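Local structure of thiamine phosphate pyrophosphorylase (Bacteroides thetaiotaomicron VPI-5482, 3CEU) at residues I4-T8 / D174-K178; T37-E43 / H62-K66; V101-H106 / K141-V147; M72-L76 / Y87-C93. The protein probably catalyses the joining of the pyrimidine and thiazole phosphate precursors into thiamine phosphate, a step on the pathway to thiamine diphosphate. All blocks are in the same frame, centred on the assembly; numbering follows the deposited sequence.

Contact 1: I4-T8 / D174-K178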
loop_
_atom_site.group_PDB
_atom_site.type_symbol
_atom_site.label_atom_id
_atom_site.label_comp_id
_atom_site.label_asym_id
_atom_site.label_seq_id
_atom_site.Cartn_x
_atom_site.Cartn_y
_atom_site.Cartn_z
ATOM N N ILE A 4 2.941 0.008 3.925
ATOM C CA ILE A 4 2.687 0.097 2.492
ATOM C C ILE A 4 2.170 1.473 2.107
ATOM O O ILE A 4 1.309 2.042 2.788
ATOM C CB ILE A 4 1.648 -0.958 2.053
ATOM C CG1 ILE A 4 2.116 -2.355 2.479
ATOM C CG2 ILE A 4 1.445 -0.902 0.552
ATOM C CD1 ILE A 4 1.035 -3.417 2.413
ATOM N N VAL A 5 2.707 2.002 1.009
ATOM C CA VAL A 5 2.314 3.314 0.493
ATOM C C VAL A 5 1.633 3.182 -0.868
ATOM O O VAL A 5 2.137 2.490 -1.749
ATOM C CB VAL A 5 3.545 4.253 0.299
ATOM C CG1 VAL A 5 3.115 5.526 -0.436
ATOM C CG2 VAL A 5 4.166 4.610 1.649
ATOM N N VAL A 6 0.485 3.833 -1.039
ATOM C CA VAL A 6 -0.190 3.802 -2.330
ATOM C C VAL A 6 0.106 5.142 -3.005
ATOM O O VAL A 6 0.091 6.191 -2.347
ATOM C CB VAL A 6 -1.733 3.649 -2.207
ATOM C CG1 VAL A 6 -2.343 3.549 -3.600
ATOM C CG2 VAL A 6 -2.094 2.423 -1.391
ATOM N N THR A 7 0.402 5.102 -4.305
ATOM C CA THR A 7 0.682 6.317 -5.069
ATOM C C THR A 7 -0.587 7.152 -5.128
ATOM O O THR A 7 -1.625 6.773 -4.592
ATOM C CB THR A 7 1.035 6.036 -6.546
ATOM O OG1 THR A 7 -0.106 5.456 -7.191
ATOM C CG2 THR A 7 2.227 5.110 -6.676
ATOM N N THR A 8 -0.485 8.290 -5.799
ATOM C CA THR A 8 -1.614 9.186 -6.010
ATOM C C THR A 8 -2.310 8.703 -7.286
ATOM O O THR A 8 -1.669 8.111 -8.159
ATOM C CB THR A 8 -1.135 10.624 -6.237
ATOM O OG1 THR A 8 0.031 10.605 -7.067
ATOM C CG2 THR A 8 -0.806 11.293 -4.920
ATOM N N ASP A 174 -2.416 10.782 4.049
ATOM C CA ASP A 174 -1.604 11.320 5.135
ATOM C C ASP A 174 -0.150 11.516 4.739
ATOM O O ASP A 174 0.600 12.227 5.419
ATOM C CB ASP A 174 -1.651 10.410 6.351
ATOM C CG ASP A 174 -0.747 10.902 7.454
ATOM O OD1 ASP A 174 -0.972 12.034 7.938
ATOM O OD2 ASP A 174 0.192 10.169 7.829
ATOM N N LEU A 175 0.243 10.886 3.636
ATOM C CA LEU A 175 1.609 10.996 3.172
ATOM C C LEU A 175 1.777 11.974 2.003
ATOM O O LEU A 175 2.491 12.979 2.129
ATOM C CB LEU A 175 2.139 9.604 2.812
ATOM C CG LEU A 175 3.632 9.497 2.525
ATOM C CD1 LEU A 175 4.102 8.072 2.752
ATOM C CD2 LEU A 175 3.887 9.937 1.097
ATOM N N TRP A 176 1.116 11.702 0.880
ATOM C CA TRP A 176 1.228 12.564 -0.294
ATOM C C TRP A 176 0.659 13.981 -0.106
ATOM O O TRP A 176 1.140 14.936 -0.722
ATOM C CB TRP A 176 0.574 11.888 -1.507
ATOM C CG TRP A 176 1.192 10.569 -1.843
ATOM C CD1 TRP A 176 0.673 9.334 -1.591
ATOM C CD2 TRP A 176 2.476 10.350 -2.438
ATOM N NE1 TRP A 176 1.558 8.354 -1.988
ATOM C CE2 TRP A 176 2.674 8.952 -2.511
ATOM C CE3 TRP A 176 3.488 11.201 -2.910
ATOM C CZ2 TRP A 176 3.836 8.383 -3.039
ATOM C CZ3 TRP A 176 4.648 10.634 -3.436
ATOM C CH2 TRP A 176 4.809 9.241 -3.494
ATOM N N ASN A 177 -0.353 14.118 0.743
ATOM C CA ASN A 177 -0.945 15.420 1.009
ATOM C C ASN A 177 0.088 16.374 1.619
ATOM O O ASN A 177 -0.158 17.582 1.737
ATOM C CB ASN A 177 -2.144 15.269 1.958
ATOM C CG ASN A 177 -3.322 14.521 1.310
ATOM O OD1 ASN A 177 -4.241 14.057 1.997
ATOM N ND2 ASN A 177 -3.297 14.416 -0.018
ATOM N N LYS A 178 1.244 15.830 1.997
ATOM C CA LYS A 178 2.319 16.617 2.603
ATOM C C LYS A 178 3.156 17.306 1.542
ATOM O O LYS A 178 4.184 17.904 1.838
ATOM C CB LYS A 178 3.222 15.717 3.459
ATOM C CG LYS A 178 3.483 16.248 4.862
ATOM C CD LYS A 178 2.181 16.484 5.611
ATOM C CE LYS A 178 1.519 15.183 6.053
ATOM N NZ LYS A 178 2.217 14.578 7.225
#
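Trp176 points its indole nitrogen at the end of strand 2-6, where NE1 donates to Val6 O at 2.6 Å. This is the sole hydrogen bond between the two segments, and it is bent: the N-H...O angle is 136°, and the oxygen lies 21° out of the indole plane. Because Val6 is the last residue of the strand, the bond joins the C-terminal end of the first barrel strand to the short helix 173-176 that follows the last one. The remaining contacts are apolar. Val5 divides its two methyls between neighbours: CG1, anti to the backbone N (chi1 171°), meets Trp176 CZ2 at 3.9 Å, whereas CG2, beside that N, reaches Leu175 CD1 at 3.6 Å. Leu175 also folds back on its neighbour, placing CD2 over the centre of one indole face. At the root of the ring, Thr8 CG2 lies 3.7 Å from Trp176 CB, while Thr8 OG1 is bonded to Thr10 O. Ile18 and Leu22 of helix 15-24 touch the indole as well. A single polar atom is thus carried into a buried, mostly aliphatic setting, and its bond to a main-chain carbonyl satisfies the indole N-H and limits how the ring can turn.

Contact 2: T37-E43 / H62-K66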
loop_
_atom_site.group_PDB
_atom_site.type_symbol
_atom_site.label_atom_id
_atom_site.label_comp_id
_atom_site.label_asym_id
_atom_site.label_seq_id
_atom_site.Cartn_x
_atom_site.Cartn_y
_atom_site.Cartn_z
ATOM N N THR A 37 -5.708 5.349 -16.804
ATOM C CA THR A 37 -4.580 6.112 -17.322
ATOM C C THR A 37 -3.796 5.357 -18.393
ATOM O O THR A 37 -3.598 4.150 -18.279
ATOM C CB THR A 37 -3.640 6.465 -16.166
ATOM O OG1 THR A 37 -4.424 6.863 -15.033
ATOM C CG2 THR A 37 -2.724 7.607 -16.553
ATOM N N PRO A 38 -3.346 6.060 -19.448
ATOM C CA PRO A 38 -2.579 5.450 -20.539
ATOM C C PRO A 38 -1.368 4.714 -19.989
ATOM O O PRO A 38 -0.583 5.294 -19.236
ATOM C CB PRO A 38 -2.159 6.650 -21.380
ATOM C CG PRO A 38 -3.249 7.624 -21.156
ATOM C CD PRO A 38 -3.507 7.505 -19.679
ATOM N N ALA A 39 -1.213 3.449 -20.370
ATOM C CA ALA A 39 -0.089 2.638 -19.903
ATOM C C ALA A 39 1.225 3.408 -20.005
ATOM O O ALA A 39 2.061 3.363 -19.100
ATOM C CB ALA A 39 -0.007 1.352 -20.708
HETATM N N MSE A 40 1.388 4.105 -21.123
HETATM C CA MSE A 40 2.567 4.911 -21.395
HETATM C C MSE A 40 3.118 5.593 -20.136
HETATM O O MSE A 40 4.297 5.464 -19.807
HETATM C CB MSE A 40 2.206 5.963 -22.447
HETATM C CG MSE A 40 3.282 6.969 -22.790
HETATM SE SE MSE A 40 2.486 8.478 -23.735
HETATM C CE MSE A 40 1.884 7.553 -25.335
ATOM N N TYR A 41 2.258 6.307 -19.424
ATOM C CA TYR A 41 2.678 7.009 -18.218
ATOM C C TYR A 41 3.211 6.090 -17.115
ATOM O O TYR A 41 4.134 6.460 -16.387
ATOM C CB TYR A 41 1.526 7.867 -17.691
ATOM C CG TYR A 41 1.055 8.887 -18.701
ATOM C CD1 TYR A 41 1.968 9.705 -19.363
ATOM C CD2 TYR A 41 -0.300 9.048 -18.982
ATOM C CE1 TYR A 41 1.548 10.661 -20.278
ATOM C CE2 TYR A 41 -0.738 10.004 -19.898
ATOM C CZ TYR A 41 0.195 10.810 -20.542
ATOM O OH TYR A 41 -0.214 11.781 -21.433
ATOM N N SER A 42 2.650 4.891 -16.998
ATOM C CA SER A 42 3.111 3.959 -15.977
ATOM C C SER A 42 4.505 3.476 -16.319
ATOM O O SER A 42 5.340 3.303 -15.435
ATOM C CB SER A 42 2.163 2.766 -15.865
ATOM O OG SER A 42 0.879 3.187 -15.458
ATOM N N GLU A 43 4.753 3.263 -17.608
ATOM C CA GLU A 43 6.060 2.808 -18.056
ATOM C C GLU A 43 7.100 3.899 -17.816
ATOM O O GLU A 43 8.216 3.616 -17.379
ATOM C CB GLU A 43 6.025 2.448 -19.545
ATOM C CG GLU A 43 5.155 1.251 -19.913
ATOM C CD GLU A 43 5.077 1.041 -21.422
ATOM O OE1 GLU A 43 4.525 1.930 -22.124
ATOM O OE2 GLU A 43 5.562 -0.008 -21.914
ATOM N N HIS A 62 -3.007 -2.123 -15.835
ATOM C CA HIS A 62 -2.113 -2.701 -16.833
ATOM C C HIS A 62 -1.228 -3.765 -16.214
ATOM O O HIS A 62 -0.021 -3.570 -16.015
ATOM C CB HIS A 62 -1.263 -1.594 -17.437
ATOM C CG HIS A 62 -2.072 -0.446 -17.943
ATOM N ND1 HIS A 62 -3.097 -0.604 -18.852
ATOM C CD2 HIS A 62 -2.030 0.875 -17.650
ATOM C CE1 HIS A 62 -3.650 0.569 -19.096
ATOM N NE2 HIS A 62 -3.021 1.484 -18.379
ATOM N N PHE A 63 -1.851 -4.892 -15.916
ATOM C CA PHE A 63 -1.171 -6.012 -15.302
ATOM C C PHE A 63 -0.004 -6.544 -16.131
ATOM O O PHE A 63 0.892 -7.191 -15.597
ATOM C CB PHE A 63 -2.196 -7.119 -15.011
ATOM C CG PHE A 63 -3.202 -6.761 -13.930
ATOM C CD1 PHE A 63 -4.427 -7.415 -13.861
ATOM C CD2 PHE A 63 -2.904 -5.806 -12.961
ATOM C CE1 PHE A 63 -5.338 -7.140 -12.842
ATOM C CE2 PHE A 63 -3.810 -5.520 -11.932
ATOM C CZ PHE A 63 -5.033 -6.189 -11.874
ATOM N N TYR A 64 0.014 -6.253 -17.427
ATOM C CA TYR A 64 1.105 -6.749 -18.253
ATOM C C TYR A 64 2.432 -6.130 -17.799
ATOM O O TYR A 64 3.501 -6.686 -18.049
ATOM C CB TYR A 64 0.867 -6.419 -19.723
ATOM C CG TYR A 64 1.316 -5.029 -20.110
ATOM C CD1 TYR A 64 0.516 -3.912 -19.853
ATOM C CD2 TYR A 64 2.557 -4.827 -20.712
ATOM C CE1 TYR A 64 0.947 -2.628 -20.184
ATOM C CE2 TYR A 64 2.991 -3.556 -21.047
ATOM C CZ TYR A 64 2.185 -2.467 -20.781
ATOM O OH TYR A 64 2.634 -1.218 -21.114
ATOM N N LEU A 65 2.363 -4.974 -17.139
ATOM C CA LEU A 65 3.561 -4.299 -16.650
ATOM C C LEU A 65 4.263 -5.129 -15.587
ATOM O O LEU A 65 5.454 -4.934 -15.318
ATOM C CB LEU A 65 3.206 -2.942 -16.048
ATOM C CG LEU A 65 2.660 -1.900 -17.023
ATOM C CD1 LEU A 65 2.133 -0.708 -16.238
ATOM C CD2 LEU A 65 3.747 -1.477 -17.999
ATOM N N LYS A 66 3.527 -6.057 -14.984
ATOM C CA LYS A 66 4.084 -6.905 -13.940
ATOM C C LYS A 66 5.335 -7.646 -14.412
ATOM O O LYS A 66 6.367 -7.599 -13.744
ATOM C CB LYS A 66 3.024 -7.898 -13.456
ATOM C CG LYS A 66 3.378 -8.627 -12.164
ATOM C CD LYS A 66 4.309 -9.813 -12.386
ATOM C CE LYS A 66 4.468 -10.624 -11.094
ATOM N NZ LYS A 66 5.416 -11.772 -11.235
#
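His62 lays its imidazole against the start of helix 39-48 and has the most surface buried here. Its NE2 donates to Thr37 O at 2.7 Å with an N-H...O angle of 178°; the oxygen lies in the ring plane, and the approach runs nearly along the C=O axis. The same ring offers a face to Ala39, whose CB stands 3.7 Å from the ring centroid in a CH-pi contact, only 11° off the normal. Leu65 comes next, entering from the first turn of helix 65-68 with its two methyls spread between successive helix residues. CD1 presses on Ser42 CB at 3.5 Å, a tight carbon pair, and CD2 meets Glu43 CG at 3.6 Å. Ala39 completes the set by turning the same CB to the rim of Tyr64, 4.1 Å from CE1. Tyr64 reaches this place with CG held between its backbone N and carbonyl carbon (chi1 84°), and its hydroxyl comes to 3.3 Å from Glu43 OE2. The contact thereby pairs two neighbouring helix starts of the barrel's outer layer. The straight bond implies that NE2 carries a proton, while that in-plane bond and the methyl over one face together restrict how the imidazole can turn.

Contact 3: V101-H106 / K141-V147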
loop_
_atom_site.group_PDB
_atom_site.type_symbol
_atom_site.label_atom_id
_atom_site.label_comp_id
_atom_site.label_asym_id
_atom_site.label_seq_id
_atom_site.Cartn_x
_atom_site.Cartn_y
_atom_site.Cartn_z
ATOM N N VAL A 101 -12.484 -10.886 4.562
ATOM C CA VAL A 101 -11.098 -11.224 4.853
ATOM C C VAL A 101 -11.029 -12.676 5.250
ATOM O O VAL A 101 -10.105 -13.394 4.865
ATOM C CB VAL A 101 -10.548 -10.419 6.042
ATOM C CG1 VAL A 101 -9.110 -10.814 6.296
ATOM C CG2 VAL A 101 -10.668 -8.924 5.779
ATOM N N LYS A 102 -12.011 -13.097 6.045
ATOM C CA LYS A 102 -12.077 -14.465 6.531
ATOM C C LYS A 102 -12.157 -15.470 5.396
ATOM O O LYS A 102 -11.377 -16.415 5.344
ATOM C CB LYS A 102 -13.284 -14.634 7.456
ATOM C CG LYS A 102 -13.482 -16.047 7.999
ATOM C CD LYS A 102 -14.697 -16.102 8.930
ATOM C CE LYS A 102 -15.020 -17.531 9.383
ATOM N NZ LYS A 102 -16.246 -17.595 10.251
ATOM N N ASN A 103 -13.090 -15.273 4.477
ATOM C CA ASN A 103 -13.222 -16.227 3.381
ATOM C C ASN A 103 -12.507 -15.795 2.108
ATOM O O ASN A 103 -13.034 -15.974 1.016
ATOM C CB ASN A 103 -14.698 -16.459 3.064
ATOM C CG ASN A 103 -15.556 -16.493 4.303
ATOM O OD1 ASN A 103 -15.237 -17.187 5.273
ATOM N ND2 ASN A 103 -16.659 -15.748 4.280
ATOM N N ARG A 104 -11.310 -15.232 2.228
ATOM C CA ARG A 104 -10.608 -14.803 1.027
ATOM C C ARG A 104 -9.104 -14.630 1.193
ATOM O O ARG A 104 -8.346 -14.877 0.262
ATOM C CB ARG A 104 -11.229 -13.500 0.505
ATOM C CG ARG A 104 -11.785 -13.614 -0.908
ATOM C CD ARG A 104 -13.271 -13.246 -0.995
ATOM N NE ARG A 104 -13.484 -11.809 -1.092
ATOM C CZ ARG A 104 -14.671 -11.233 -1.283
ATOM N NH1 ARG A 104 -15.770 -11.969 -1.396
ATOM N NH2 ARG A 104 -14.764 -9.910 -1.376
ATOM N N LYS A 105 -8.679 -14.213 2.379
ATOM C CA LYS A 105 -7.270 -13.987 2.646
ATOM C C LYS A 105 -6.358 -15.137 2.244
ATOM O O LYS A 105 -5.261 -14.898 1.745
ATOM C CB LYS A 105 -7.060 -13.656 4.126
ATOM C CG LYS A 105 -7.540 -14.729 5.093
ATOM C CD LYS A 105 -7.546 -14.226 6.540
ATOM C CE LYS A 105 -6.150 -14.152 7.123
ATOM N NZ LYS A 105 -5.530 -15.499 7.207
ATOM N N HIS A 106 -6.795 -16.379 2.429
ATOM C CA HIS A 106 -5.939 -17.514 2.080
ATOM C C HIS A 106 -5.803 -17.757 0.588
ATOM O O HIS A 106 -5.055 -18.632 0.158
ATOM C CB HIS A 106 -6.433 -18.781 2.777
ATOM C CG HIS A 106 -6.225 -18.761 4.257
ATOM N ND1 HIS A 106 -6.808 -19.678 5.110
ATOM C CD2 HIS A 106 -5.504 -17.929 5.044
ATOM C CE1 HIS A 106 -6.457 -19.408 6.352
ATOM N NE2 HIS A 106 -5.663 -18.349 6.341
ATOM N N LYS A 141 -7.706 -15.027 14.914
ATOM C CA LYS A 141 -6.633 -15.203 13.943
ATOM C C LYS A 141 -7.044 -14.783 12.526
ATOM O O LYS A 141 -6.285 -14.974 11.574
ATOM C CB LYS A 141 -6.165 -16.663 13.933
ATOM C CG LYS A 141 -5.703 -17.196 15.291
ATOM C CD LYS A 141 -4.483 -16.445 15.821
ATOM C CE LYS A 141 -4.075 -16.955 17.197
ATOM N NZ LYS A 141 -3.075 -16.060 17.834
ATOM N N ILE A 142 -8.239 -14.210 12.390
ATOM C CA ILE A 142 -8.726 -13.755 11.087
ATOM C C ILE A 142 -7.767 -12.705 10.560
ATOM O O ILE A 142 -7.377 -12.723 9.397
ATOM C CB ILE A 142 -10.148 -13.154 11.194
ATOM C CG1 ILE A 142 -11.133 -14.276 11.557
ATOM C CG2 ILE A 142 -10.535 -12.463 9.884
ATOM C CD1 ILE A 142 -12.567 -13.855 11.691
ATOM N N ILE A 143 -7.389 -11.786 11.433
ATOM C CA ILE A 143 -6.454 -10.745 11.065
ATOM C C ILE A 143 -5.058 -11.170 11.493
ATOM O O ILE A 143 -4.811 -11.445 12.667
ATOM C CB ILE A 143 -6.796 -9.437 11.766
ATOM C CG1 ILE A 143 -5.581 -8.508 11.759
ATOM C CG2 ILE A 143 -7.249 -9.723 13.170
ATOM C CD1 ILE A 143 -5.840 -7.196 12.407
ATOM N N ASP A 144 -4.143 -11.228 10.538
ATOM C CA ASP A 144 -2.786 -11.627 10.850
ATOM C C ASP A 144 -1.781 -10.972 9.912
ATOM O O ASP A 144 -2.101 -10.016 9.213
ATOM C CB ASP A 144 -2.671 -13.155 10.791
ATOM C CG ASP A 144 -3.020 -13.717 9.421
ATOM O OD1 ASP A 144 -2.928 -14.950 9.253
ATOM O OD2 ASP A 144 -3.385 -12.931 8.515
ATOM N N SER A 145 -0.564 -11.491 9.897
ATOM C CA SER A 145 0.481 -10.935 9.051
ATOM C C SER A 145 0.100 -10.808 7.570
ATOM O O SER A 145 0.810 -10.163 6.804
ATOM C CB SER A 145 1.735 -11.790 9.178
ATOM O OG SER A 145 1.397 -13.164 9.057
ATOM N N LYS A 146 -1.015 -11.413 7.173
ATOM C CA LYS A 146 -1.430 -11.367 5.780
ATOM C C LYS A 146 -2.493 -10.306 5.479
ATOM O O LYS A 146 -2.902 -10.134 4.332
ATOM C CB LYS A 146 -1.927 -12.755 5.338
ATOM C CG LYS A 146 -2.304 -12.851 3.871
ATOM C CD LYS A 146 -3.004 -14.157 3.521
ATOM C CE LYS A 146 -2.038 -15.288 3.228
ATOM N NZ LYS A 146 -2.747 -16.352 2.468
ATOM N N VAL A 147 -2.941 -9.578 6.491
ATOM C CA VAL A 147 -3.946 -8.554 6.243
ATOM C C VAL A 147 -3.381 -7.159 6.484
ATOM O O VAL A 147 -2.772 -6.887 7.522
ATOM C CB VAL A 147 -5.176 -8.763 7.130
ATOM C CG1 VAL A 147 -4.768 -8.777 8.580
ATOM C CG2 VAL A 147 -6.201 -7.669 6.861
#
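Val101 and Lys105 meet the turn that leads into strand 147-150, on the outside of a TIM barrel, where the end of helix 98-102 lies beside the loop following helix 131-139. The tighter part centres on the buried Val101, Val147 and Lys105. Val101 CG1 lies between Ile142 CG2, at 4.2 Å, and Val147 CG2, at 4.3 Å, with Val111 and Met113 of strand 110-113 touching the same valine from the barrel wall. Much of the contact of Lys105 is made by its methylenes. Its chain leaves the backbone with CG between N and the carbonyl carbon (chi1 59°), then bends at its last two torsions, bringing CE to 3.0 Å from Ile142 O. The ammonium group thereby reaches the carboxylate of Asp144 from the opposite direction, but the salt bridge is long and its hydrogen bond weak, NZ to OD1 being 3.4 Å. Asp144 probably forms an Asx turn with Lys146, though the backbone N of Lys146 is less surely placed.

Toward solvent the fit slackens. The exposed Lys102 runs out fully extended, and only the flank of its chain meets Ile142, CD to CD1 at 4.1 Å. His106, also exposed, lies across the end of Lys146 without a bond to it. Lys146 itself belongs to the close part and has two carbonyl partners, Tyr108 O beyond the segments and Lys105 O across the contact. Its chain is bent at chi3 (-85°), and the donor stands 34° out of the plane of the Lys105 carbonyl, with NZ 3.0 Å from Lys105 O.

Contact 4: M72-L76 / Y87-C93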
loop_
_atom_site.group_PDB
_atom_site.type_symbol
_atom_site.label_atom_id
_atom_site.label_comp_id
_atom_site.label_asym_id
_atom_site.label_seq_id
_atom_site.Cartn_x
_atom_site.Cartn_y
_atom_site.Cartn_z
HETATM N N MSE A 72 6.527 -6.649 -8.497
HETATM C CA MSE A 72 6.282 -7.659 -7.483
HETATM C C MSE A 72 5.064 -8.517 -7.816
HETATM O O MSE A 72 5.128 -9.748 -7.758
HETATM C CB MSE A 72 6.082 -6.977 -6.130
HETATM C CG MSE A 72 5.971 -7.930 -4.953
HETATM SE SE MSE A 72 6.016 -7.013 -3.225
HETATM C CE MSE A 72 4.192 -7.339 -2.654
ATOM N N GLY A 73 3.959 -7.858 -8.161
ATOM C CA GLY A 73 2.727 -8.558 -8.489
ATOM C C GLY A 73 1.590 -7.597 -8.826
ATOM O O GLY A 73 1.822 -6.438 -9.162
ATOM N N ILE A 74 0.355 -8.074 -8.717
ATOM C CA ILE A 74 -0.803 -7.264 -9.041
ATOM C C ILE A 74 -1.844 -7.222 -7.921
ATOM O O ILE A 74 -1.893 -8.107 -7.052
ATOM C CB ILE A 74 -1.489 -7.797 -10.299
ATOM C CG1 ILE A 74 -2.041 -9.197 -10.022
ATOM C CG2 ILE A 74 -0.494 -7.846 -11.448
ATOM C CD1 ILE A 74 -2.928 -9.748 -11.105
ATOM N N HIS A 75 -2.681 -6.188 -7.951
ATOM C CA HIS A 75 -3.740 -6.019 -6.958
ATOM C C HIS A 75 -5.048 -5.948 -7.713
ATOM O O HIS A 75 -5.327 -4.957 -8.376
ATOM C CB HIS A 75 -3.550 -4.723 -6.174
ATOM C CG HIS A 75 -4.384 -4.647 -4.940
ATOM N ND1 HIS A 75 -4.116 -5.401 -3.818
ATOM C CD2 HIS A 75 -5.479 -3.905 -4.643
ATOM C CE1 HIS A 75 -5.002 -5.123 -2.883
ATOM N NE2 HIS A 75 -5.841 -4.219 -3.355
ATOM N N LEU A 76 -5.852 -6.995 -7.620
ATOM C CA LEU A 76 -7.126 -7.009 -8.325
ATOM C C LEU A 76 -8.055 -5.933 -7.778
ATOM O O LEU A 76 -8.069 -5.665 -6.582
ATOM C CB LEU A 76 -7.776 -8.386 -8.192
ATOM C CG LEU A 76 -6.834 -9.527 -8.546
ATOM C CD1 LEU A 76 -7.541 -10.861 -8.330
ATOM C CD2 LEU A 76 -6.367 -9.389 -9.982
ATOM N N TYR A 87 -1.361 -15.949 -15.333
ATOM C CA TYR A 87 -0.545 -15.164 -14.423
ATOM C C TYR A 87 0.113 -16.029 -13.363
ATOM O O TYR A 87 -0.475 -16.986 -12.865
ATOM C CB TYR A 87 -1.403 -14.115 -13.716
ATOM C CG TYR A 87 -0.635 -13.287 -12.711
ATOM C CD1 TYR A 87 0.290 -12.328 -13.133
ATOM C CD2 TYR A 87 -0.827 -13.461 -11.337
ATOM C CE1 TYR A 87 1.001 -11.560 -12.210
ATOM C CE2 TYR A 87 -0.118 -12.700 -10.408
ATOM C CZ TYR A 87 0.790 -11.755 -10.852
ATOM O OH TYR A 87 1.497 -11.003 -9.944
ATOM N N ALA A 88 1.333 -15.664 -13.003
ATOM C CA ALA A 88 2.080 -16.386 -11.987
ATOM C C ALA A 88 2.870 -15.352 -11.207
ATOM O O ALA A 88 3.840 -14.791 -11.713
ATOM C CB ALA A 88 3.026 -17.389 -12.641
ATOM N N GLY A 89 2.444 -15.089 -9.980
ATOM C CA GLY A 89 3.140 -14.108 -9.176
ATOM C C GLY A 89 2.305 -13.633 -8.006
ATOM O O GLY A 89 1.252 -14.194 -7.707
ATOM N N HIS A 90 2.783 -12.587 -7.346
ATOM C CA HIS A 90 2.104 -12.021 -6.191
ATOM C C HIS A 90 0.770 -11.390 -6.582
ATOM O O HIS A 90 0.706 -10.511 -7.441
ATOM C CB HIS A 90 3.015 -10.980 -5.530
ATOM C CG HIS A 90 2.501 -10.461 -4.224
ATOM N ND1 HIS A 90 1.454 -9.568 -4.133
ATOM C CD2 HIS A 90 2.875 -10.732 -2.950
ATOM C CE1 HIS A 90 1.205 -9.312 -2.862
ATOM N NE2 HIS A 90 2.052 -10.005 -2.123
ATOM N N VAL A 91 -0.301 -11.855 -5.961
ATOM C CA VAL A 91 -1.609 -11.306 -6.247
ATOM C C VAL A 91 -2.189 -10.862 -4.920
ATOM O O VAL A 91 -1.908 -11.473 -3.890
ATOM C CB VAL A 91 -2.531 -12.361 -6.892
ATOM C CG1 VAL A 91 -2.722 -13.523 -5.938
ATOM C CG2 VAL A 91 -3.865 -11.735 -7.261
ATOM N N SER A 92 -2.981 -9.795 -4.944
ATOM C CA SER A 92 -3.600 -9.263 -3.732
ATOM C C SER A 92 -4.885 -8.544 -4.095
ATOM O O SER A 92 -5.088 -8.187 -5.255
ATOM C CB SER A 92 -2.660 -8.274 -3.049
ATOM O OG SER A 92 -2.478 -7.131 -3.864
ATOM N N CYS A 93 -5.739 -8.317 -3.096
ATOM C CA CYS A 93 -7.019 -7.625 -3.300
ATOM C C CYS A 93 -7.504 -6.968 -2.013
ATOM O O CYS A 93 -6.928 -7.156 -0.948
ATOM C CB CYS A 93 -8.094 -8.609 -3.759
ATOM S SG CYS A 93 -8.702 -9.664 -2.433
#
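Ile74 and His90 begin a ladder of parallel beta-sheet hydrogen bonds that joins the fourth and fifth strands of the TIM barrel. Ile74 N donates to His90 O at 2.8 Å, Ile74 O accepts from Ser92 N at 2.9 Å, and Leu76 N donates to Ser92 O at 2.8 Å, so Ile74 uses both main-chain polar atoms on the one neighbour. His90 O takes a second donor: Tyr87 OH approaches at 2.7 Å, standing 49° above the carbonyl plane. The Tyr87 hydroxyl thus has its acceptor within the segment, while its ring lies beneath Ile74 CD1, 4.1 Å from the centroid. Val91 N is satisfied on the other side, by Asp109. On the face carrying His75, His90 and Ser92, the Met72 methyl (a selenomethionine CE) sits over the centre of the His90 imidazole, 3.5 Å from its centroid. His75 NE2 is bonded to Ser94 OG, and its ring also stacks on His60. With CG trans to the main-chain N (chi1 -166°), His75 swings its ring across to the next strand, where ND1 and Ser92 OG are modelled 2.4 Å apart, a doubtful length for a hydrogen bond whose direction stays open.

Overall arrangement
Contact 1 and contact 4 both reach the barrel sheet, on opposite sides of the chain's centre and about 21 Å apart between centres. Contact 4 is a strand-to-strand join, ruled by main-chain bonds; contact 1, the most buried, sets a helix against a strand with one indole bond amid aliphatic groups. Contacts 2, 3 and 4 are partly buried, and 2 and 3 lie farther from the chain's centre: contact 2 pairs two helix starts through an imidazole, contact 3 a helix end and a loop through lysines. Contact 2 touches contact 4, Phe63 and Lys66 packing on Ile74, whereas strand 90-95 of contact 4 is followed in the chain by helix 98-102 of contact 3. Contact 1 encloses the other three.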